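Local atomic coordinates of eukaryotic translation initiation factor 2D (Homo sapiens, PDB entry 5W2F), a protein that delivers tRNA to the P-site of the eukaryotic ribosome without GTP during translation initiation, and is represented here by its C-terminal domain. Residues M13-L16 with F17-S20; G179-L182 with L183-Q187. One frame throughout, in Å; residues are numbered along the deposited sequence.

Overall arrangement
Contacts 1 and 2 lie on opposite sides of the centre of the chain, their own centres 40 Å apart and their nearest atoms about 28 Å from each other, so neither touches the other. Contact 1 (M13-S20) belongs to the SWIB/MDM2 part of the C-terminal region of eIF2D, where the short helix 14-17 ends. Contact 2 (G179-Q187) comes much later in the chain, at the end of helix 175-185 in the SUI1 part. Both are local contacts within a single turn or two; in contact 1 water stands in for helical bonds, while in contact 2 the helix widens into a pi-type turn. A formic acid molecule, probably from the crystallisation liquor, lies about 3 Å from the W180 side chain of contact 2.

Contact 1 (M13-L16 with F17-S20)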
ATOM      1  N   MET A  13       4.184 -17.463  -6.645  1.00 24.86           N
ATOM      2  CA  MET A  13       2.984 -17.548  -7.498  1.00 25.26           C
ATOM      3  C   MET A  13       3.262 -17.442  -8.997  1.00 26.95           C
ATOM      4  O   MET A  13       2.332 -17.316  -9.790  1.00 27.47           O
ATOM      5  CB  MET A  13       1.999 -16.464  -7.075  1.00 24.91           C
ATOM      6  CG  MET A  13       1.622 -16.593  -5.611  1.00 27.57           C
ATOM      7  SD  MET A  13       0.502 -15.333  -5.021  1.00 28.76           S
ATOM      8  CE  MET A  13      -1.069 -16.027  -5.468  1.00 29.21           C
ATOM      9  N   THR A  14       4.521 -17.543  -9.404  1.00 27.52           N
ATOM     10  CA  THR A  14       4.854 -17.348 -10.815  1.00 30.93           C
ATOM     11  C   THR A  14       4.181 -18.354 -11.748  1.00 31.34           C
ATOM     12  O   THR A  14       3.725 -17.977 -12.822  1.00 31.44           O
ATOM     13  CB  THR A  14       6.379 -17.324 -11.044  1.00 36.30           C
ATOM     14  OG1 THR A  14       6.986 -18.458 -10.432  1.00 44.86           O
ATOM     15  CG2 THR A  14       6.956 -16.088 -10.431  1.00 35.67           C
ATOM     16  N   LEU A  15       4.069 -19.614 -11.324  1.00 30.87           N
ATOM     17  CA  LEU A  15       3.432 -20.628 -12.175  1.00 30.99           C
ATOM     18  C   LEU A  15       1.944 -20.356 -12.397  1.00 29.78           C
ATOM     19  O   LEU A  15       1.420 -20.649 -13.474  1.00 33.27           O
ATOM     20  CB  LEU A  15       3.653 -22.047 -11.637  1.00 32.14           C
ATOM     21  CG  LEU A  15       5.113 -22.511 -11.566  1.00 34.29           C
ATOM     22  CD1 LEU A  15       5.227 -23.909 -10.963  1.00 35.91           C
ATOM     23  CD2 LEU A  15       5.748 -22.456 -12.948  1.00 38.45           C
ATOM     24  N   LEU A  16       1.275 -19.781 -11.400  1.00 26.75           N
ATOM     25  CA  LEU A  16      -0.140 -19.408 -11.559  1.00 27.02           C
ATOM     26  C   LEU A  16      -0.287 -18.324 -12.620  1.00 30.05           C
ATOM     27  O   LEU A  16      -1.191 -18.384 -13.440  1.00 31.64           O
ATOM     28  CB  LEU A  16      -0.740 -18.938 -10.233  1.00 27.74           C
ATOM     29  CG  LEU A  16      -2.158 -18.365 -10.216  1.00 28.39           C
ATOM     30  CD1 LEU A  16      -3.140 -19.385 -10.780  1.00 33.08           C
ATOM     31  CD2 LEU A  16      -2.537 -17.989  -8.789  1.00 26.16           C
ATOM     32  N   PHE A  17       0.613 -17.337 -12.602  1.00 27.28           N
ATOM     33  CA  PHE A  17       0.508 -16.164 -13.470  1.00 28.19           C
ATOM     34  C   PHE A  17       1.181 -16.298 -14.829  1.00 31.29           C
ATOM     35  O   PHE A  17       1.027 -15.408 -15.679  1.00 36.47           O
ATOM     36  CB  PHE A  17       1.011 -14.924 -12.711  1.00 28.04           C
ATOM     37  CG  PHE A  17       0.030 -14.476 -11.678  1.00 24.93           C
ATOM     38  CD1 PHE A  17      -1.049 -13.680 -12.040  1.00 27.60           C
ATOM     39  CD2 PHE A  17       0.114 -14.935 -10.375  1.00 25.31           C
ATOM     40  CE1 PHE A  17      -2.003 -13.335 -11.116  1.00 28.49           C
ATOM     41  CE2 PHE A  17      -0.834 -14.574  -9.440  1.00 26.46           C
ATOM     42  CZ  PHE A  17      -1.894 -13.781  -9.808  1.00 28.12           C
ATOM     43  N   GLN A  18       1.896 -17.409 -15.023  1.00 35.95           N
ATOM     44  CA  GLN A  18       2.710 -17.666 -16.218  1.00 37.77           C
ATOM     45  C   GLN A  18       1.908 -17.583 -17.510  1.00 35.73           C
ATOM     46  O   GLN A  18       2.347 -16.926 -18.459  1.00 42.01           O
ATOM     47  CB  GLN A  18       3.376 -19.052 -16.103  1.00 42.00           C
ATOM     48  CG  GLN A  18       4.414 -19.363 -17.159  1.00 46.94           C
ATOM     49  CD  GLN A  18       5.342 -20.495 -16.753  1.00 46.80           C
ATOM     50  OE1 GLN A  18       6.560 -20.350 -16.780  1.00 60.23           O
ATOM     51  NE2 GLN A  18       4.772 -21.625 -16.377  1.00 49.09           N
ATOM     52  N   GLU A  19       0.741 -18.234 -17.550  1.00 36.95           N
ATOM     53  CA  GLU A  19      -0.074 -18.277 -18.790  1.00 38.68           C
ATOM     54  C   GLU A  19      -0.618 -16.909 -19.176  1.00 40.58           C
ATOM     55  O   GLU A  19      -0.672 -16.580 -20.364  1.00 47.09           O
ATOM     56  CB  GLU A  19      -1.231 -19.282 -18.660  1.00 48.97           C
ATOM     57  CG  GLU A  19      -2.264 -19.289 -19.794  1.00 52.08           C
ATOM     58  CD  GLU A  19      -1.670 -19.555 -21.168  1.00 62.36           C
ATOM     59  OE1 GLU A  19      -0.642 -20.267 -21.261  1.00 69.10           O
ATOM     60  OE2 GLU A  19      -2.250 -19.058 -22.161  1.00 70.64           O
ATOM     61  N   SER A  20      -1.014 -16.121 -18.170  1.00 36.99           N
ATOM     62  CA  SER A  20      -1.531 -14.768 -18.387  1.00 37.92           C
ATOM     63  C   SER A  20      -0.456 -13.773 -18.832  1.00 42.74           C
ATOM     64  O   SER A  20      -0.783 -12.650 -19.191  1.00 42.95           O
ATOM     65  CB  SER A  20      -2.210 -14.238 -17.121  1.00 39.47           C
ATOM     66  OG  SER A  20      -1.245 -13.938 -16.133  1.00 41.17           O
TER
HETATM   67  O   HOH W   1      -0.411 -20.163 -15.731  1.00 42.75           O
HETATM   68  O   HOH W   2      -1.998 -17.138 -15.641  1.00 30.65           O
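F17 lies against M13 and L16 where the short helix 14-17 of the SWIB/MDM2 domain runs out into the loop leading to strand 27-28. Its backbone N makes a hydrogen bond to M13 O (3.3 Å), approached nearly end-on to the carbonyl, and a weak, strongly bent one to T14 O (N-H...O 121°). The same carbonyl of M13 also meets the phenyl ring, lying in the ring plane at its edge, with M13 O 3.3 Å from F17 CD2. One oxygen thus faces both the amide and the aromatic rim of F17. CG of F17 stands beside its own backbone N (chi1 -74°), which turns the ring back toward M13, whose CB lies 4.1 Å from F17 CD2.

L16 packs against the phenyl ring, with its CG over one face and its methyl CD2 3.9 Å from F17 CE2. Outside the segment, L16 packs on Y40, L61 and C86, while F17 rests on V9, I36 and L90; the pair therefore joins this helix to helices 30-43, 59-65 and 79-89.

On the outer side, Q18 runs alongside L15, both side chains pointing the same way, and L15 CD2 lies 3.7 Å from Q18 NE2. Beyond F17, water replaces direct helical bonds: one molecule bridges L15 O and E19 N, and a second links L16 O to S20 N. The S20 side chain folds back over this end, its OG donating to F17 O at 2.7 Å, 28° out of the carbonyl plane.

Contact 2 (G179-L182 with L183-Q187); sequences GWLL and LEEYQ
E185 folds over W180, its CG 3.1 Å from the plane of the indole ring, near its rim, and 3.2 Å from W180 CZ2. A bend at chi2 (-58°) lays the rest of the chain across the ring and brings E185 OE2 to 3.3 Å from W180 NE1. E184 meets the same indole differently: its extended chain carries OE1 to the edge at CD1, with the carboxylate turned 83° from the ring plane. One residue along, L181 lies side by side with Y186, and L181 CD1 touches Y186 CE2 at 3.5 Å.

The backbone here makes a wider pi-type turn, which pairs W180 with E185 and L181 with Y186, each five residues on. W180 O accepts two backbone bonds, a straighter one from E185 N (3.0 Å) nearly in line with the carbonyl and another from E184 N, above the carbonyl plane. L181 O likewise receives Y186 N at 2.9 Å. Q187 then leaves the helix with positive phi.

Farther out, R149 makes a cation-pi contact with W180. Helix 139-150 packs against this helix through I145, which meets W180, L181 and Y186, and V142, which meets L181. On the sheet side, L182 is set on I113 and I115 of strand 113-121, and joins L183 on I193 of strand 193-194.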
ATOM      1  N   GLY A 179      -1.821  20.407   6.358  1.00 19.91           N
ATOM      2  CA  GLY A 179      -3.105  20.233   5.694  1.00 20.59           C
ATOM      3  C   GLY A 179      -3.106  20.860   4.316  1.00 19.73           C
ATOM      4  O   GLY A 179      -3.486  20.219   3.328  1.00 20.87           O
ATOM      5  N   TRP A 180      -2.626  22.099   4.224  1.00 21.06           N
ATOM      6  CA  TRP A 180      -2.505  22.744   2.923  1.00 21.59           C
ATOM      7  C   TRP A 180      -1.628  21.924   1.974  1.00 21.96           C
ATOM      8  O   TRP A 180      -2.012  21.616   0.845  1.00 22.04           O
ATOM      9  CB  TRP A 180      -1.949  24.159   3.086  1.00 23.85           C
ATOM     10  CG  TRP A 180      -1.403  24.716   1.819  1.00 26.42           C
ATOM     11  CD1 TRP A 180      -2.118  25.194   0.765  1.00 29.99           C
ATOM     12  CD2 TRP A 180      -0.017  24.765   1.423  1.00 26.47           C
ATOM     13  NE1 TRP A 180      -1.272  25.569  -0.250  1.00 31.73           N
ATOM     14  CE2 TRP A 180       0.022  25.325   0.131  1.00 30.97           C
ATOM     15  CE3 TRP A 180       1.184  24.425   2.050  1.00 28.50           C
ATOM     16  CZ2 TRP A 180       1.220  25.540  -0.553  1.00 33.10           C
ATOM     17  CZ3 TRP A 180       2.383  24.614   1.353  1.00 29.49           C
ATOM     18  CH2 TRP A 180       2.384  25.175   0.071  1.00 30.41           C
ATOM     19  N   LEU A 181      -0.434  21.603   2.430  1.00 20.83           N
ATOM     20  CA  LEU A 181       0.545  20.974   1.561  1.00 20.01           C
ATOM     21  C   LEU A 181       0.048  19.628   1.062  1.00 19.76           C
ATOM     22  O   LEU A 181       0.104  19.337  -0.141  1.00 20.85           O
ATOM     23  CB  LEU A 181       1.887  20.814   2.285  1.00 21.19           C
ATOM     24  CG  LEU A 181       3.038  20.230   1.440  1.00 22.45           C
ATOM     25  CD1 LEU A 181       3.316  21.111   0.228  1.00 25.35           C
ATOM     26  CD2 LEU A 181       4.318  20.019   2.238  1.00 26.40           C
ATOM     27  N   LEU A 182      -0.435  18.798   1.976  1.00 18.34           N
ATOM     28  CA  LEU A 182      -0.792  17.435   1.636  1.00 18.55           C
ATOM     29  C   LEU A 182      -2.142  17.324   0.938  1.00 19.48           C
ATOM     30  O   LEU A 182      -2.266  16.562  -0.013  1.00 19.99           O
ATOM     31  CB  LEU A 182      -0.763  16.547   2.880  1.00 19.17           C
ATOM     32  CG  LEU A 182       0.577  16.479   3.585  1.00 19.44           C
ATOM     33  CD1 LEU A 182       0.476  15.632   4.853  1.00 20.61           C
ATOM     34  CD2 LEU A 182       1.716  15.971   2.702  1.00 20.89           C
ATOM     35  N   LEU A 183      -3.151  18.047   1.421  1.00 19.99           N
ATOM     36  CA  LEU A 183      -4.497  17.937   0.850  1.00 20.57           C
ATOM     37  C   LEU A 183      -4.696  18.819  -0.359  1.00 21.60           C
ATOM     38  O   LEU A 183      -5.377  18.432  -1.287  1.00 23.85           O
ATOM     39  CB  LEU A 183      -5.568  18.311   1.882  1.00 20.54           C
ATOM     40  CG  LEU A 183      -5.585  17.478   3.166  1.00 20.86           C
ATOM     41  CD1 LEU A 183      -6.652  18.017   4.107  1.00 22.34           C
ATOM     42  CD2 LEU A 183      -5.878  16.024   2.864  1.00 22.57           C
ATOM     43  N   GLU A 184      -4.147  20.026  -0.336  1.00 22.73           N
ATOM     44  CA  GLU A 184      -4.400  20.980  -1.413  1.00 25.33           C
ATOM     45  C   GLU A 184      -3.322  20.880  -2.482  1.00 25.29           C
ATOM     46  O   GLU A 184      -3.628  20.644  -3.653  1.00 27.83           O
ATOM     47  CB  GLU A 184      -4.534  22.394  -0.868  1.00 26.84           C
ATOM     48  CG  GLU A 184      -5.714  22.607   0.057  1.00 33.34           C
ATOM     49  CD  GLU A 184      -5.797  24.055   0.561  1.00 43.18           C
ATOM     50  OE1 GLU A 184      -5.644  25.000  -0.252  1.00 48.06           O
ATOM     51  OE2 GLU A 184      -5.995  24.255   1.783  1.00 51.91           O
ATOM     52  N   GLU A 185      -2.061  21.001  -2.093  1.00 22.83           N
ATOM     53  CA  GLU A 185      -0.990  20.971  -3.088  1.00 24.14           C
ATOM     54  C   GLU A 185      -0.749  19.596  -3.691  1.00 22.27           C
ATOM     55  O   GLU A 185      -0.647  19.481  -4.912  1.00 25.79           O
ATOM     56  CB  GLU A 185       0.293  21.499  -2.492  1.00 25.61           C
ATOM     57  CG  GLU A 185       0.209  22.961  -2.189  1.00 31.48           C
ATOM     58  CD  GLU A 185      -0.109  23.783  -3.437  1.00 39.27           C
ATOM     59  OE1 GLU A 185       0.611  23.646  -4.444  1.00 42.32           O
ATOM     60  OE2 GLU A 185      -1.113  24.524  -3.420  1.00 47.63           O
ATOM     61  N   TYR A 186      -0.708  18.556  -2.860  1.00 20.39           N
ATOM     62  CA  TYR A 186      -0.471  17.202  -3.372  1.00 21.18           C
ATOM     63  C   TYR A 186      -1.735  16.373  -3.561  1.00 20.32           C
ATOM     64  O   TYR A 186      -1.642  15.263  -4.065  1.00 21.05           O
ATOM     65  CB  TYR A 186       0.573  16.470  -2.514  1.00 20.79           C
ATOM     66  CG  TYR A 186       1.927  17.121  -2.591  1.00 22.17           C
ATOM     67  CD1 TYR A 186       2.580  17.245  -3.818  1.00 25.66           C
ATOM     68  CD2 TYR A 186       2.576  17.597  -1.462  1.00 25.21           C
ATOM     69  CE1 TYR A 186       3.828  17.858  -3.911  1.00 28.15           C
ATOM     70  CE2 TYR A 186       3.821  18.192  -1.550  1.00 27.38           C
ATOM     71  CZ  TYR A 186       4.435  18.340  -2.773  1.00 27.95           C
ATOM     72  OH  TYR A 186       5.675  18.946  -2.846  1.00 32.75           O
ATOM     73  N   GLN A 187      -2.901  16.901  -3.165  1.00 20.09           N
ATOM     74  CA  GLN A 187      -4.207  16.247  -3.420  0.54 21.46           C
ATOM     75  C   GLN A 187      -4.281  14.823  -2.878  1.00 20.95           C
ATOM     76  O   GLN A 187      -4.931  13.941  -3.448  1.00 23.22           O
ATOM     77  CB  GLN A 187      -4.552  16.280  -4.920  0.54 23.53           C
ATOM     78  CG  GLN A 187      -4.794  17.681  -5.457  0.54 25.27           C
ATOM     79  CD  GLN A 187      -6.106  18.272  -4.981  0.54 28.11           C
ATOM     80  OE1 GLN A 187      -7.152  17.640  -5.080  0.54 33.77           O
ATOM     81  NE2 GLN A 187      -6.052  19.492  -4.454  0.54 31.62           N
TER